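Local coordinates for protein (alpha-2u-globulin) (PDB 2A2U), which probably carries small hydrophobic ligands in a lipocalin barrel and binds an inducer of hyaline droplets, at residues Glu20-Val31 / Thr110-Tyr119. Numbering follows the deposited sequence.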
# COMPACT_ATOMS: atom_id res chain seq x y z
N GLU A 20 -4.89 33.31 -12.37
CA GLU A 20 -3.58 32.61 -12.52
C GLU A 20 -3.21 31.91 -11.21
O GLU A 20 -3.14 30.69 -11.18
CB GLU A 20 -2.48 33.62 -12.90
CG GLU A 20 -1.14 33.00 -13.30
CD GLU A 20 0.03 33.95 -13.09
OE1 GLU A 20 -0.19 35.10 -12.65
OE2 GLU A 20 1.18 33.56 -13.36
N GLU A 21 -2.98 32.68 -10.15
CA GLU A 21 -2.61 32.10 -8.86
C GLU A 21 -3.78 31.48 -8.11
O GLU A 21 -4.87 32.05 -8.03
CB GLU A 21 -1.97 33.15 -7.94
CG GLU A 21 -0.65 33.75 -8.41
CD GLU A 21 -0.26 34.93 -7.54
OE1 GLU A 21 -1.17 35.64 -7.04
OE2 GLU A 21 0.95 35.16 -7.34
N ALA A 22 -3.54 30.30 -7.55
CA ALA A 22 -4.53 29.57 -6.78
C ALA A 22 -3.81 28.99 -5.58
O ALA A 22 -2.59 29.13 -5.46
CB ALA A 22 -5.15 28.47 -7.60
N SER A 23 -4.53 28.30 -4.71
CA SER A 23 -3.90 27.73 -3.53
C SER A 23 -4.85 26.77 -2.86
O SER A 23 -6.05 27.04 -2.78
CB SER A 23 -3.55 28.86 -2.57
OG SER A 23 -2.97 28.37 -1.38
N SER A 24 -4.33 25.63 -2.42
CA SER A 24 -5.15 24.61 -1.76
C SER A 24 -5.57 25.15 -0.41
O SER A 24 -6.72 25.02 -0.01
CB SER A 24 -4.41 23.27 -1.61
OG SER A 24 -3.43 23.30 -0.59
N THR A 25 -4.62 25.81 0.26
CA THR A 25 -4.87 26.40 1.57
C THR A 25 -5.87 27.55 1.41
O THR A 25 -6.86 27.62 2.14
CB THR A 25 -3.55 26.90 2.22
OG1 THR A 25 -3.01 28.00 1.47
CG2 THR A 25 -2.51 25.79 2.25
N ARG A 26 -5.65 28.40 0.41
CA ARG A 26 -6.54 29.53 0.13
C ARG A 26 -7.93 28.99 -0.24
O ARG A 26 -8.94 29.66 -0.04
CB ARG A 26 -5.98 30.36 -1.04
CG ARG A 26 -6.39 31.85 -1.07
CD ARG A 26 -5.91 32.57 -2.34
NE ARG A 26 -4.46 32.51 -2.56
CZ ARG A 26 -3.88 32.37 -3.75
NH1 ARG A 26 -4.61 32.27 -4.86
NH2 ARG A 26 -2.56 32.35 -3.85
N GLY A 27 -7.96 27.76 -0.75
CA GLY A 27 -9.22 27.15 -1.14
C GLY A 27 -9.82 27.86 -2.34
O GLY A 27 -10.82 28.56 -2.22
N ASN A 28 -9.17 27.68 -3.49
CA ASN A 28 -9.60 28.29 -4.75
C ASN A 28 -8.88 27.57 -5.88
O ASN A 28 -9.13 27.83 -7.06
CB ASN A 28 -9.27 29.79 -4.78
CG ASN A 28 -7.80 30.08 -4.48
OD1 ASN A 28 -7.04 29.21 -4.07
ND2 ASN A 28 -7.41 31.34 -4.66
N LEU A 29 -8.01 26.65 -5.50
CA LEU A 29 -7.23 25.85 -6.41
C LEU A 29 -8.09 24.89 -7.24
O LEU A 29 -9.18 24.51 -6.84
CB LEU A 29 -6.21 25.04 -5.62
CG LEU A 29 -5.30 24.17 -6.48
CD1 LEU A 29 -4.19 25.02 -7.04
CD2 LEU A 29 -4.75 23.02 -5.68
N ASP A 30 -7.58 24.52 -8.41
CA ASP A 30 -8.22 23.60 -9.33
C ASP A 30 -7.13 22.56 -9.60
O ASP A 30 -6.42 22.62 -10.60
CB ASP A 30 -8.61 24.31 -10.63
CG ASP A 30 -9.35 23.40 -11.60
OD1 ASP A 30 -9.62 22.23 -11.26
OD2 ASP A 30 -9.67 23.85 -12.72
N VAL A 31 -6.99 21.62 -8.66
CA VAL A 31 -5.98 20.57 -8.71
C VAL A 31 -5.93 19.79 -10.03
O VAL A 31 -4.89 19.26 -10.40
CB VAL A 31 -6.13 19.60 -7.51
CG1 VAL A 31 -7.33 18.71 -7.69
CG2 VAL A 31 -4.88 18.77 -7.34
N THR A 110 0.69 20.82 1.50
CA THR A 110 -0.33 21.67 0.89
C THR A 110 0.23 22.37 -0.33
O THR A 110 1.45 22.47 -0.50
CB THR A 110 -0.83 22.75 1.86
OG1 THR A 110 0.28 23.49 2.37
CG2 THR A 110 -1.59 22.13 3.00
N ILE A 111 -0.66 22.82 -1.20
CA ILE A 111 -0.27 23.53 -2.41
C ILE A 111 -0.31 25.00 -2.03
O ILE A 111 -1.38 25.59 -1.89
CB ILE A 111 -1.24 23.22 -3.56
CG1 ILE A 111 -1.17 21.72 -3.85
CG2 ILE A 111 -0.87 24.00 -4.79
CD1 ILE A 111 -2.22 21.21 -4.80
N LEU A 112 0.87 25.53 -1.79
CA LEU A 112 1.04 26.90 -1.35
C LEU A 112 0.66 27.94 -2.39
O LEU A 112 -0.12 28.85 -2.10
CB LEU A 112 2.49 27.11 -0.91
CG LEU A 112 2.71 28.00 0.31
CD1 LEU A 112 1.92 27.45 1.47
CD2 LEU A 112 4.19 28.03 0.65
N LYS A 113 1.21 27.82 -3.60
CA LYS A 113 0.93 28.77 -4.68
C LYS A 113 1.18 28.14 -6.05
O LYS A 113 2.14 27.39 -6.22
CB LYS A 113 1.78 30.03 -4.50
CG LYS A 113 1.48 31.15 -5.49
CD LYS A 113 2.27 32.41 -5.17
CE LYS A 113 1.68 33.17 -3.98
NZ LYS A 113 0.35 33.79 -4.30
N THR A 114 0.32 28.43 -7.01
CA THR A 114 0.47 27.90 -8.36
C THR A 114 -0.20 28.81 -9.38
O THR A 114 -1.16 29.50 -9.06
CB THR A 114 -0.14 26.48 -8.49
OG1 THR A 114 0.26 25.88 -9.72
CG2 THR A 114 -1.66 26.54 -8.47
N ASP A 115 0.37 28.86 -10.58
CA ASP A 115 -0.19 29.65 -11.66
C ASP A 115 -0.60 28.66 -12.75
O ASP A 115 -1.01 29.04 -13.84
CB ASP A 115 0.82 30.70 -12.15
CG ASP A 115 1.82 30.16 -13.14
OD1 ASP A 115 2.19 28.97 -13.05
OD2 ASP A 115 2.25 30.94 -14.02
N TYR A 116 -0.46 27.39 -12.41
CA TYR A 116 -0.80 26.23 -13.24
C TYR A 116 0.13 25.80 -14.37
O TYR A 116 0.53 24.63 -14.43
CB TYR A 116 -2.24 26.32 -13.73
CG TYR A 116 -3.27 26.34 -12.63
CD1 TYR A 116 -3.53 25.20 -11.87
CD2 TYR A 116 -3.98 27.50 -12.35
CE1 TYR A 116 -4.50 25.23 -10.87
CE2 TYR A 116 -4.94 27.53 -11.36
CZ TYR A 116 -5.19 26.40 -10.63
OH TYR A 116 -6.17 26.47 -9.68
N ASP A 117 0.46 26.71 -15.27
CA ASP A 117 1.32 26.35 -16.40
C ASP A 117 2.78 26.75 -16.31
O ASP A 117 3.51 26.69 -17.30
CB ASP A 117 0.72 26.77 -17.74
CG ASP A 117 0.12 28.15 -17.70
OD1 ASP A 117 0.83 29.09 -17.28
OD2 ASP A 117 -1.05 28.30 -18.08
N ARG A 118 3.21 27.16 -15.13
CA ARG A 118 4.60 27.53 -14.96
C ARG A 118 5.19 26.93 -13.70
O ARG A 118 6.11 26.11 -13.77
CB ARG A 118 4.77 29.04 -14.92
CG ARG A 118 4.87 29.69 -16.27
CD ARG A 118 5.46 31.07 -16.16
NE ARG A 118 4.65 31.95 -15.30
CZ ARG A 118 5.15 32.96 -14.60
NH1 ARG A 118 6.45 33.23 -14.63
NH2 ARG A 118 4.34 33.69 -13.84
N TYR A 119 4.64 27.31 -12.55
CA TYR A 119 5.15 26.84 -11.28
C TYR A 119 4.09 26.32 -10.30
O TYR A 119 2.88 26.49 -10.48
CB TYR A 119 5.94 27.97 -10.60
CG TYR A 119 5.06 29.12 -10.14
CD1 TYR A 119 4.64 30.11 -11.03
CD2 TYR A 119 4.62 29.20 -8.82
CE1 TYR A 119 3.80 31.14 -10.61
CE2 TYR A 119 3.77 30.22 -8.39
CZ TYR A 119 3.36 31.18 -9.29
OH TYR A 119 2.50 32.18 -8.88
O HOH W 1 -7.77 28.53 -10.04
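Y116 reaches back from the turn after strand 106-114 and lodges its ring among A22, L29 and D30. The hydroxyl takes the backbone N-H of D30 (OH to N 2.7 Å), and a water bound to the same hydroxyl also gives a weak bond to the carbonyl of N28. The CB of A22 lies 3.7 Å from CZ of Y116, while CD1 of L29 approaches CE1; within 110-119, CG2 of T114 rests over one ring face, offset toward the rim. Replacing Y116 by an alanine is likely to open a gap beside A22 and L29 and leave the D30 N-H without its hydroxyl partner. L29, its CG turned opposite the backbone N (chi1 -179°), spreads its two methyls over the strand: CD1 meets CG2 of T114, and CD2 meets CD1 of I111 at 3.2 Å, the side chains crossing at about a right angle. In this lipocalin barrel the N-terminal residues 21-24 run antiparallel to the end of strand 106-114, although A22 and T114 form just a single bridge, with A22 N to T114 O at 2.9 Å and a weak return bond. Further along, S24 grips I111 twice: its N-H binds the I111 carbonyl, and its OG, set between backbone N and carbonyl carbon (chi1 75°), accepts from I111 N at 2.9 Å and also hydrogen-bonds to the carbonyl of G97. Beyond the bridge, the NH2 of R118 meets OE2 of the poorly ordered E20 at 3.2 Å in the guanidinium plane, while NE holds OD2 of D115, so one arginine probably offsets two carboxylates whose side chains lie side by side, their planes 56° apart. E21, likewise poorly ordered, slants across K113, OE2 to NZ 3.4 Å, and pairs also with K152 of helix 147-158.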